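Local atomic coordinates of APL1 (PDB entry 3O6N), a protein that probably acts with its leucine-rich repeat partner LRIM1 in a heterodimeric complex that regulates complement-like immunity in the mosquito Anopheles gambiae. Residues N218-P223 against L245-L250; K232-N237 against E252-Y257; Y278-R283 against D301-H306. One frame throughout, in Å; residues are numbered along the deposited sequence.

Contact 1: residues N218-P223 against L245-L250; sequences NVVRGP and LNYPGL
Tyr247 reaches across to Val220, Gly222 and Pro223 tip first, and two waters do most of the joining. Its CG lies beside the backbone N (chi1 -50°), and the ring extends from there to bring the phenol oxygen to the 218-223 chain. There the hydroxyl meets an apolar neighbour, Val220 CG1, at 4.3 Å from Tyr247 OH, while the ring atom Tyr247 CE1 passes 4.1 Å from Pro223 O. Asn246 packs its CB over one face of the ring, offset toward the rim, and its amide nitrogen points toward Gly222 O, with Asn246 ND2 stopping 3.8 Å short of it. One water fills that interval: it accepts from Asn246 ND2 (2.8 Å) and donates both to Gly222 O and to Tyr247 OH. The second water lies in the plane of the phenol ring at its edge, accepts from Tyr247 OH at 2.7 Å and donates to Pro223 O at 2.8 Å. In a leucine-rich repeat solenoid each coil leaves the main parallel strands and returns along the opposite side, where the backbone varies more from coil to coil. Here the short strand 219-221, paired with 200-202, belongs to one such return path, and 245-250 belongs to the next, just before strand 252-254. Gly222 has a positive phi (137°), a backbone setting that glycine tolerates readily, and it turns the chain so that successive carbonyls face the waters. On the other segment, a type I turn from Tyr247 to Leu250, closed by Leu250 N to Tyr247 O, leads into the strand. Asn246 is also tied by its backbone to Asn225, and the Tyr247 side chain packs on Ile203.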
loop_
_atom_site.group_PDB
_atom_site.type_symbol
_atom_site.label_atom_id
_atom_site.label_comp_id
_atom_site.label_asym_id
_atom_site.label_seq_id
_atom_site.Cartn_x
_atom_site.Cartn_y
_atom_site.Cartn_z
ATOM N N ASN A 218 15.690 -1.698 -4.088
ATOM C CA ASN A 218 16.470 -2.161 -5.231
ATOM C C ASN A 218 16.666 -3.671 -5.210
ATOM O O ASN A 218 17.252 -4.244 -6.127
ATOM C CB ASN A 218 17.822 -1.438 -5.297
ATOM C CG ASN A 218 18.640 -1.608 -4.030
ATOM O OD1 ASN A 218 18.632 -2.670 -3.407
ATOM N ND2 ASN A 218 19.345 -0.555 -3.638
ATOM N N VAL A 219 16.175 -4.306 -4.151
ATOM C CA VAL A 219 16.280 -5.750 -4.001
ATOM C C VAL A 219 15.006 -6.351 -3.414
ATOM O O VAL A 219 14.489 -5.872 -2.403
ATOM C CB VAL A 219 17.464 -6.127 -3.088
ATOM C CG1 VAL A 219 17.461 -7.623 -2.804
ATOM C CG2 VAL A 219 18.776 -5.698 -3.724
ATOM N N VAL A 220 14.497 -7.395 -4.065
ATOM C CA VAL A 220 13.368 -8.158 -3.540
ATOM C C VAL A 220 13.805 -9.584 -3.193
ATOM O O VAL A 220 14.412 -10.265 -4.021
ATOM C CB VAL A 220 12.206 -8.194 -4.550
ATOM C CG1 VAL A 220 11.029 -8.984 -3.984
ATOM C CG2 VAL A 220 11.776 -6.773 -4.907
ATOM N N ARG A 221 13.508 -10.023 -1.970
ATOM C CA ARG A 221 13.888 -11.359 -1.500
ATOM C C ARG A 221 12.712 -12.095 -0.857
ATOM O O ARG A 221 11.718 -11.479 -0.477
ATOM C CB ARG A 221 15.022 -11.271 -0.473
ATOM C CG ARG A 221 16.323 -10.693 -0.997
ATOM C CD ARG A 221 17.427 -10.752 0.057
ATOM N NE ARG A 221 17.207 -9.828 1.169
ATOM C CZ ARG A 221 16.806 -10.191 2.386
ATOM N NH1 ARG A 221 16.577 -11.468 2.662
ATOM N NH2 ARG A 221 16.636 -9.273 3.330
ATOM N N GLY A 222 12.839 -13.409 -0.714
ATOM C CA GLY A 222 11.827 -14.191 -0.028
ATOM C C GLY A 222 11.491 -15.498 -0.722
ATOM O O GLY A 222 11.800 -15.684 -1.897
ATOM N N PRO A 223 10.830 -16.408 0.006
ATOM C CA PRO A 223 10.470 -17.743 -0.483
ATOM C C PRO A 223 9.304 -17.710 -1.464
ATOM O O PRO A 223 8.569 -16.723 -1.520
ATOM C CB PRO A 223 10.042 -18.466 0.795
ATOM C CG PRO A 223 9.490 -17.382 1.654
ATOM C CD PRO A 223 10.356 -16.179 1.381
ATOM N N LEU A 245 9.481 -14.736 -10.521
ATOM C CA LEU A 245 9.263 -16.166 -10.699
ATOM C C LEU A 245 8.736 -16.801 -9.418
ATOM O O LEU A 245 8.150 -17.883 -9.443
ATOM C CB LEU A 245 10.569 -16.851 -11.107
ATOM C CG LEU A 245 10.432 -18.223 -11.768
ATOM C CD1 LEU A 245 9.791 -18.077 -13.142
ATOM C CD2 LEU A 245 11.785 -18.904 -11.877
ATOM N N ASN A 246 8.947 -16.122 -8.297
ATOM C CA ASN A 246 8.566 -16.664 -6.997
ATOM C C ASN A 246 7.123 -16.383 -6.588
ATOM O O ASN A 246 6.691 -16.790 -5.508
ATOM C CB ASN A 246 9.532 -16.163 -5.929
ATOM C CG ASN A 246 10.927 -16.715 -6.121
ATOM O OD1 ASN A 246 11.097 -17.790 -6.694
ATOM N ND2 ASN A 246 11.930 -15.987 -5.650
ATOM N N TYR A 247 6.377 -15.707 -7.460
ATOM C CA TYR A 247 5.019 -15.268 -7.130
ATOM C C TYR A 247 4.009 -15.651 -8.209
ATOM O O TYR A 247 3.458 -14.788 -8.892
ATOM C CB TYR A 247 5.016 -13.758 -6.831
ATOM C CG TYR A 247 6.096 -13.428 -5.829
ATOM C CD1 TYR A 247 5.959 -13.797 -4.494
ATOM C CD2 TYR A 247 7.275 -12.811 -6.220
ATOM C CE1 TYR A 247 6.956 -13.540 -3.575
ATOM C CE2 TYR A 247 8.282 -12.547 -5.301
ATOM C CZ TYR A 247 8.112 -12.914 -3.980
ATOM O OH TYR A 247 9.101 -12.661 -3.060
ATOM N N PRO A 248 3.757 -16.962 -8.350
ATOM C CA PRO A 248 2.936 -17.520 -9.431
ATOM C C PRO A 248 1.456 -17.144 -9.341
ATOM O O PRO A 248 0.726 -17.290 -10.327
ATOM C CB PRO A 248 3.126 -19.032 -9.271
ATOM C CG PRO A 248 3.428 -19.214 -7.816
ATOM C CD PRO A 248 4.242 -18.010 -7.428
ATOM N N GLY A 249 1.019 -16.643 -8.191
ATOM C CA GLY A 249 -0.376 -16.279 -8.019
ATOM C C GLY A 249 -0.723 -14.827 -8.311
ATOM O O GLY A 249 -1.875 -14.425 -8.158
ATOM N N LEU A 250 0.259 -14.034 -8.729
ATOM C CA LEU A 250 0.030 -12.606 -8.940
ATOM C C LEU A 250 -1.085 -12.328 -9.943
ATOM O O LEU A 250 -1.158 -12.960 -10.996
ATOM C CB LEU A 250 1.311 -11.906 -9.394
ATOM C CG LEU A 250 2.334 -11.540 -8.324
ATOM C CD1 LEU A 250 3.607 -11.006 -8.976
ATOM C CD2 LEU A 250 1.739 -10.513 -7.361
HETATM O O HOH W 1 11.649 -13.826 -3.827
HETATM O O HOH W 2 8.523 -14.054 -0.857
#

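Contact 2: residues K232-N237 against E252-Y257. With NAG (2-acetamido-2-deoxy-beta-D-glucopyranose), chain C.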
loop_
_atom_site.group_PDB
_atom_site.type_symbol
_atom_site.label_atom_id
_atom_site.label_comp_id
_atom_site.label_asym_id
_atom_site.label_seq_id
_atom_site.Cartn_x
_atom_site.Cartn_y
_atom_site.Cartn_z
ATOM N N LYS A 232 2.334 -3.952 -5.168
ATOM C CA LYS A 232 2.567 -2.579 -5.591
ATOM C C LYS A 232 4.005 -2.163 -5.288
ATOM O O LYS A 232 4.392 -2.034 -4.125
ATOM C CB LYS A 232 1.581 -1.631 -4.900
ATOM C CG LYS A 232 0.132 -2.104 -4.934
ATOM C CD LYS A 232 -0.364 -2.319 -6.363
ATOM C CE LYS A 232 -0.409 -1.019 -7.158
ATOM N NZ LYS A 232 -1.445 -0.069 -6.651
ATOM N N LEU A 233 4.793 -1.959 -6.338
ATOM C CA LEU A 233 6.193 -1.575 -6.183
ATOM C C LEU A 233 6.556 -0.330 -6.989
ATOM O O LEU A 233 7.735 -0.075 -7.247
ATOM C CB LEU A 233 7.110 -2.738 -6.579
ATOM C CG LEU A 233 7.221 -3.862 -5.550
ATOM C CD1 LEU A 233 7.872 -5.094 -6.161
ATOM C CD2 LEU A 233 8.002 -3.371 -4.341
ATOM N N GLN A 234 5.555 0.448 -7.383
ATOM C CA GLN A 234 5.828 1.635 -8.188
ATOM C C GLN A 234 6.630 2.650 -7.370
ATOM O O GLN A 234 6.519 2.690 -6.148
ATOM C CB GLN A 234 4.533 2.261 -8.728
ATOM C CG GLN A 234 3.634 2.897 -7.676
ATOM C CD GLN A 234 2.675 1.915 -7.014
ATOM O OE1 GLN A 234 2.869 0.701 -7.060
ATOM N NE2 GLN A 234 1.627 2.450 -6.393
ATOM N N HIS A 235 7.438 3.455 -8.049
ATOM C CA HIS A 235 8.277 4.455 -7.390
ATOM C C HIS A 235 9.300 3.812 -6.458
ATOM O O HIS A 235 9.272 4.007 -5.246
ATOM C CB HIS A 235 7.423 5.502 -6.657
ATOM C CG HIS A 235 6.650 6.390 -7.582
ATOM N ND1 HIS A 235 7.206 7.495 -8.189
ATOM C CD2 HIS A 235 5.369 6.327 -8.018
ATOM C CE1 HIS A 235 6.297 8.082 -8.950
ATOM N NE2 HIS A 235 5.175 7.391 -8.866
ATOM N N ASN A 236 10.195 3.032 -7.049
ATOM C CA ASN A 236 11.321 2.457 -6.332
ATOM C C ASN A 236 12.564 2.498 -7.212
ATOM O O ASN A 236 12.631 3.301 -8.146
ATOM C CB ASN A 236 10.996 1.044 -5.842
ATOM C CG ASN A 236 10.198 1.057 -4.540
ATOM O OD1 ASN A 236 10.709 1.472 -3.509
ATOM N ND2 ASN A 236 8.943 0.615 -4.591
ATOM N N ASN A 237 13.545 1.651 -6.926
ATOM C CA ASN A 237 14.785 1.650 -7.701
ATOM C C ASN A 237 15.135 0.272 -8.247
ATOM O O ASN A 237 16.303 -0.116 -8.271
ATOM C CB ASN A 237 15.943 2.204 -6.860
ATOM C CG ASN A 237 15.713 3.649 -6.431
ATOM O OD1 ASN A 237 14.994 3.916 -5.467
ATOM N ND2 ASN A 237 16.326 4.587 -7.148
ATOM N N GLU A 252 -2.048 -8.703 -10.156
ATOM C CA GLU A 252 -1.586 -7.371 -10.533
ATOM C C GLU A 252 -0.224 -7.063 -9.927
ATOM O O GLU A 252 0.005 -7.295 -8.736
ATOM C CB GLU A 252 -2.592 -6.296 -10.094
ATOM C CG GLU A 252 -2.005 -4.887 -10.099
ATOM C CD GLU A 252 -3.011 -3.808 -9.729
ATOM O OE1 GLU A 252 -4.229 -4.061 -9.808
ATOM O OE2 GLU A 252 -2.574 -2.702 -9.358
ATOM N N VAL A 253 0.686 -6.550 -10.749
ATOM C CA VAL A 253 1.939 -6.019 -10.230
ATOM C C VAL A 253 2.236 -4.674 -10.881
ATOM O O VAL A 253 2.114 -4.516 -12.105
ATOM C CB VAL A 253 3.121 -7.008 -10.407
ATOM C CG1 VAL A 253 3.364 -7.300 -11.880
ATOM C CG2 VAL A 253 4.376 -6.453 -9.751
ATOM N N ASP A 254 2.581 -3.690 -10.059
ATOM C CA ASP A 254 2.906 -2.366 -10.573
ATOM C C ASP A 254 4.392 -2.103 -10.380
ATOM O O ASP A 254 4.870 -1.979 -9.250
ATOM C CB ASP A 254 2.064 -1.286 -9.878
ATOM C CG ASP A 254 2.166 0.071 -10.561
ATOM O OD1 ASP A 254 3.105 0.275 -11.354
ATOM O OD2 ASP A 254 1.304 0.937 -10.298
ATOM N N LEU A 255 5.115 -2.047 -11.496
ATOM C CA LEU A 255 6.550 -1.800 -11.508
ATOM C C LEU A 255 6.875 -0.425 -12.090
ATOM O O LEU A 255 8.025 -0.148 -12.424
ATOM C CB LEU A 255 7.250 -2.862 -12.365
ATOM C CG LEU A 255 7.011 -4.313 -11.939
ATOM C CD1 LEU A 255 7.571 -5.280 -12.972
ATOM C CD2 LEU A 255 7.634 -4.556 -10.589
ATOM N N SER A 256 5.866 0.431 -12.219
ATOM C CA SER A 256 6.073 1.743 -12.830
ATOM C C SER A 256 7.024 2.594 -11.994
ATOM O O SER A 256 7.167 2.379 -10.792
ATOM C CB SER A 256 4.743 2.475 -13.045
ATOM O OG SER A 256 4.113 2.786 -11.817
ATOM N N TYR A 257 7.675 3.555 -12.640
ATOM C CA TYR A 257 8.618 4.443 -11.959
ATOM C C TYR A 257 9.718 3.666 -11.235
ATOM O O TYR A 257 9.951 3.850 -10.037
ATOM C CB TYR A 257 7.884 5.372 -10.987
ATOM C CG TYR A 257 6.955 6.347 -11.675
ATOM C CD1 TYR A 257 7.418 7.575 -12.121
ATOM C CD2 TYR A 257 5.619 6.033 -11.886
ATOM C CE1 TYR A 257 6.568 8.473 -12.752
ATOM C CE2 TYR A 257 4.765 6.920 -12.516
ATOM C CZ TYR A 257 5.244 8.137 -12.945
ATOM O OH TYR A 257 4.389 9.018 -13.570
HETATM C C1 NAG C . 16.063 5.888 -6.584
HETATM C C2 NAG C . 17.450 6.496 -6.388
HETATM C C3 NAG C . 17.440 8.009 -6.172
HETATM C C4 NAG C . 16.431 8.714 -7.066
HETATM C C5 NAG C . 15.088 8.004 -6.995
HETATM C C6 NAG C . 14.049 8.696 -7.872
HETATM C C7 NAG C . 19.235 5.223 -5.344
HETATM C C8 NAG C . 19.960 4.958 -4.055
HETATM N N2 NAG C . 18.078 5.869 -5.243
HETATM O O3 NAG C . 18.726 8.524 -6.437
HETATM O O4 NAG C . 16.289 10.052 -6.642
HETATM O O5 NAG C . 15.246 6.670 -7.428
HETATM O O6 NAG C . 14.411 8.578 -9.231
HETATM O O7 NAG C . 19.707 4.855 -6.419
HETATM O O HOH W 3 -1.037 1.420 -9.196
#
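Two consecutive coils of the leucine-rich repeat meet here, Lys232 to Asn237 lying against Glu252 to Tyr257 where the parallel strands 230-232 and 252-254 give way to loops. Leu233 N donates to Asp254 O at 2.9 Å; farther along, His235 N bonds to Ser256 O and Asn236 N to Tyr257 O, continuing the register beyond the strands. His235 and Tyr257 point the same way and form an offset stack, with ring centroids 4.0 Å apart and planes at 12°. His235 CE1 lies over the rim of the tyrosine face, 3.3 Å from Tyr257 CG, and His235 also stacks with His214 of the preceding coil. Gln234 and Asp254 cross at about a right angle with amide and carboxylate stacked, their planes 17° apart. Asp254 is held by an Asx turn: OD1 accepts from Ser256 N and, in one of two serine conformers, from Ser256 OG. In one of two modelled lysine positions, a water links Lys232 NZ to Asp254 OD2 and the bent chain lays CE 3.5 Å from Glu252 OE2, although the Lys232 NZ to Glu252 OE2 salt bridge is long at 3.9 Å and Glu252 OE1 pairs with Arg276. Asn237 carries an N-linked N-acetylglucosamine, its ND2 bonded to C1. With the lysine so placed, the mixed-charge patch may favour ionised Asp254 and Glu252, whereas buried Gln234 OE1 has no polar partner.

Contact 3: residues Y278-R283 against D301-H306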
loop_
_atom_site.group_PDB
_atom_site.type_symbol
_atom_site.label_atom_id
_atom_site.label_comp_id
_atom_site.label_asym_id
_atom_site.label_seq_id
_atom_site.Cartn_x
_atom_site.Cartn_y
_atom_site.Cartn_z
ATOM N N TYR A 278 1.829 -3.198 -14.877
ATOM C CA TYR A 278 2.143 -1.794 -15.107
ATOM C C TYR A 278 3.647 -1.574 -15.072
ATOM O O TYR A 278 4.310 -1.934 -14.100
ATOM C CB TYR A 278 1.443 -0.907 -14.070
ATOM C CG TYR A 278 -0.056 -1.095 -14.007
ATOM C CD1 TYR A 278 -0.903 -0.442 -14.903
ATOM C CD2 TYR A 278 -0.632 -1.914 -13.042
ATOM C CE1 TYR A 278 -2.283 -0.607 -14.836
ATOM C CE2 TYR A 278 -2.006 -2.086 -12.975
ATOM C CZ TYR A 278 -2.823 -1.431 -13.870
ATOM O OH TYR A 278 -4.186 -1.608 -13.795
ATOM N N ILE A 279 4.185 -1.005 -16.150
ATOM C CA ILE A 279 5.617 -0.759 -16.241
ATOM C C ILE A 279 5.903 0.617 -16.849
ATOM O O ILE A 279 6.884 0.791 -17.575
ATOM C CB ILE A 279 6.326 -1.845 -17.109
ATOM C CG1 ILE A 279 5.546 -3.162 -17.069
ATOM C CG2 ILE A 279 7.757 -2.053 -16.640
ATOM C CD1 ILE A 279 6.265 -4.329 -17.736
ATOM N N SER A 280 5.053 1.597 -16.566
ATOM C CA SER A 280 5.252 2.914 -17.164
ATOM C C SER A 280 6.433 3.607 -16.501
ATOM O O SER A 280 6.833 3.242 -15.395
ATOM C CB SER A 280 3.999 3.786 -17.028
ATOM O OG SER A 280 3.926 4.366 -15.731
ATOM N N ASN A 281 6.995 4.598 -17.183
ATOM C CA ASN A 281 7.999 5.454 -16.566
ATOM C C ASN A 281 9.205 4.688 -16.020
ATOM O O ASN A 281 9.688 4.952 -14.919
ATOM C CB ASN A 281 7.351 6.320 -15.469
ATOM C CG ASN A 281 6.389 7.354 -16.035
ATOM O OD1 ASN A 281 6.786 8.472 -16.359
ATOM N ND2 ASN A 281 5.117 6.986 -16.150
ATOM N N ASN A 282 9.680 3.727 -16.803
ATOM C CA ASN A 282 10.954 3.093 -16.531
ATOM C C ASN A 282 11.935 3.564 -17.593
ATOM O O ASN A 282 11.832 4.693 -18.077
ATOM C CB ASN A 282 10.820 1.566 -16.509
ATOM C CG ASN A 282 10.340 1.044 -15.163
ATOM O OD1 ASN A 282 11.135 0.569 -14.358
ATOM N ND2 ASN A 282 9.036 1.146 -14.910
ATOM N N ARG A 283 12.880 2.712 -17.960
ATOM C CA ARG A 283 13.816 3.058 -19.021
ATOM C C ARG A 283 13.899 1.934 -20.042
ATOM O O ARG A 283 14.975 1.613 -20.534
ATOM C CB ARG A 283 15.199 3.359 -18.438
ATOM C CG ARG A 283 15.184 4.423 -17.347
ATOM C CD ARG A 283 16.573 4.981 -17.099
ATOM N NE ARG A 283 17.519 3.945 -16.696
ATOM C CZ ARG A 283 18.003 3.810 -15.464
ATOM N NH1 ARG A 283 17.637 4.653 -14.507
ATOM N NH2 ARG A 283 18.859 2.835 -15.193
ATOM N N ASP A 301 0.803 -1.691 -19.359
ATOM C CA ASP A 301 1.161 -0.286 -19.453
ATOM C C ASP A 301 2.655 -0.143 -19.688
ATOM O O ASP A 301 3.459 -0.403 -18.792
ATOM C CB ASP A 301 0.752 0.458 -18.181
ATOM C CG ASP A 301 0.924 1.957 -18.302
ATOM O OD1 ASP A 301 1.530 2.407 -19.298
ATOM O OD2 ASP A 301 0.455 2.682 -17.395
ATOM N N LEU A 302 3.019 0.268 -20.899
ATOM C CA LEU A 302 4.415 0.465 -21.258
ATOM C C LEU A 302 4.697 1.927 -21.588
ATOM O O LEU A 302 5.717 2.242 -22.201
ATOM C CB LEU A 302 4.772 -0.390 -22.478
ATOM C CG LEU A 302 4.572 -1.901 -22.337
ATOM C CD1 LEU A 302 4.620 -2.574 -23.697
ATOM C CD2 LEU A 302 5.613 -2.487 -21.394
ATOM N N SER A 303 3.790 2.813 -21.193
ATOM C CA SER A 303 3.919 4.227 -21.537
ATOM C C SER A 303 5.125 4.869 -20.859
ATOM O O SER A 303 5.564 4.427 -19.799
ATOM C CB SER A 303 2.629 4.999 -21.196
ATOM O OG SER A 303 2.401 5.041 -19.783
ATOM N N HIS A 304 5.657 5.912 -21.485
ATOM C CA HIS A 304 6.772 6.669 -20.922
ATOM C C HIS A 304 8.015 5.814 -20.708
ATOM O O HIS A 304 8.534 5.703 -19.598
ATOM C CB HIS A 304 6.353 7.395 -19.636
ATOM C CG HIS A 304 5.405 8.525 -19.879
ATOM N ND1 HIS A 304 4.035 8.365 -19.885
ATOM C CD2 HIS A 304 5.630 9.831 -20.160
ATOM C CE1 HIS A 304 3.459 9.525 -20.139
ATOM N NE2 HIS A 304 4.404 10.432 -20.312
ATOM N N ASN A 305 8.476 5.203 -21.792
ATOM C CA ASN A 305 9.735 4.477 -21.792
ATOM C C ASN A 305 10.550 4.888 -23.014
ATOM O O ASN A 305 10.330 5.964 -23.570
ATOM C CB ASN A 305 9.497 2.967 -21.748
ATOM C CG ASN A 305 9.141 2.475 -20.349
ATOM O OD1 ASN A 305 10.001 2.418 -19.476
ATOM N ND2 ASN A 305 7.875 2.126 -20.132
ATOM N N HIS A 306 11.489 4.044 -23.433
ATOM C CA HIS A 306 12.335 4.365 -24.578
ATOM C C HIS A 306 12.273 3.257 -25.618
ATOM O O HIS A 306 13.274 2.926 -26.248
ATOM C CB HIS A 306 13.778 4.584 -24.124
ATOM C CG HIS A 306 13.921 5.639 -23.073
ATOM N ND1 HIS A 306 14.806 5.529 -22.022
ATOM C CD2 HIS A 306 13.289 6.825 -22.911
ATOM C CE1 HIS A 306 14.711 6.601 -21.257
ATOM N NE2 HIS A 306 13.799 7.405 -21.774
HETATM O O HOH W 4 1.933 2.380 -15.079
HETATM O O HOH W 5 10.704 7.220 -18.510
#
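The asparagine ladder of the leucine-rich repeat is the core of this contact, with Asn305 of one coil bonding to Ile279 O and, weakly, to Asn282 N in the coil before. Its side chain has CG anti to the carbonyl carbon (chi1 -78°), which turns the amide inward so that both N-H groups and the oxygen find backbone partners. Asn305 ND2 donates to Ile279 O at 3.1 Å, a nearly straight bond (168°), and also to Leu302 O, a carbonyl of its own coil approached from above its plane. Asn305 OD1 accepts from Leu284 N, and only weakly from Asn282 N, 3.0 Å away. Around this amide the backbones run side by side: Ile279 N bonds to Asp301 O at 2.8 Å and Asn281 N to Ser303 O at 3.0 Å. Asn281 and His304 lie alongside each other, amide and imidazole planes 12° apart, with Asn281 OD1 3.5 Å from His304 CB; the amide is kept in that orientation by a bond from Asn281 ND2 to Ser280 OG. Asp301 forms an Asx turn, its OD1 receiving Ser303 N and, on the syn lone pair, Ser303 OG. A water joins Asp301 OD2 to Ser280 OG, and a second water joins Asn282 O to His304 O. In the interior of the solenoid, Ile279 CD1 of one coil touches Leu302 CD2 of the next at 4.1 Å. The same pattern runs on in both directions: Asn282 reaches back to Leu255 O and Leu260 N, while Leu302 O receives Asn328 ND2 and His304 stacks on His327. Tyr278 packs against strand 252-254, and the 301-306 loop follows strand 299-301 on the way to helix 314-317.

In the fold
Contacts 2 and 3 lie on one continuous row of parallel strands, in the order 230-232, 252-254, 276-278, 299-301, with centres about 11 Å apart. They are joined directly: Leu255 N to Tyr278 O and Tyr257 N to Ser280 O are probable hydrogen bonds. Contact 1 lies on the return side of the coils, about 13 Å from contact 2 and 21 Å from contact 3, centre to centre. Its segments alternate with those of contact 2 along the chain, and the two touch where Asn218 CB packs on Asn237 O; contact 3 follows both. Stacked coils thus build the elongated solenoid, joined by direct backbone bonds in contacts 2 and 3, and by water in contact 1, where no direct hydrogen bond crosses.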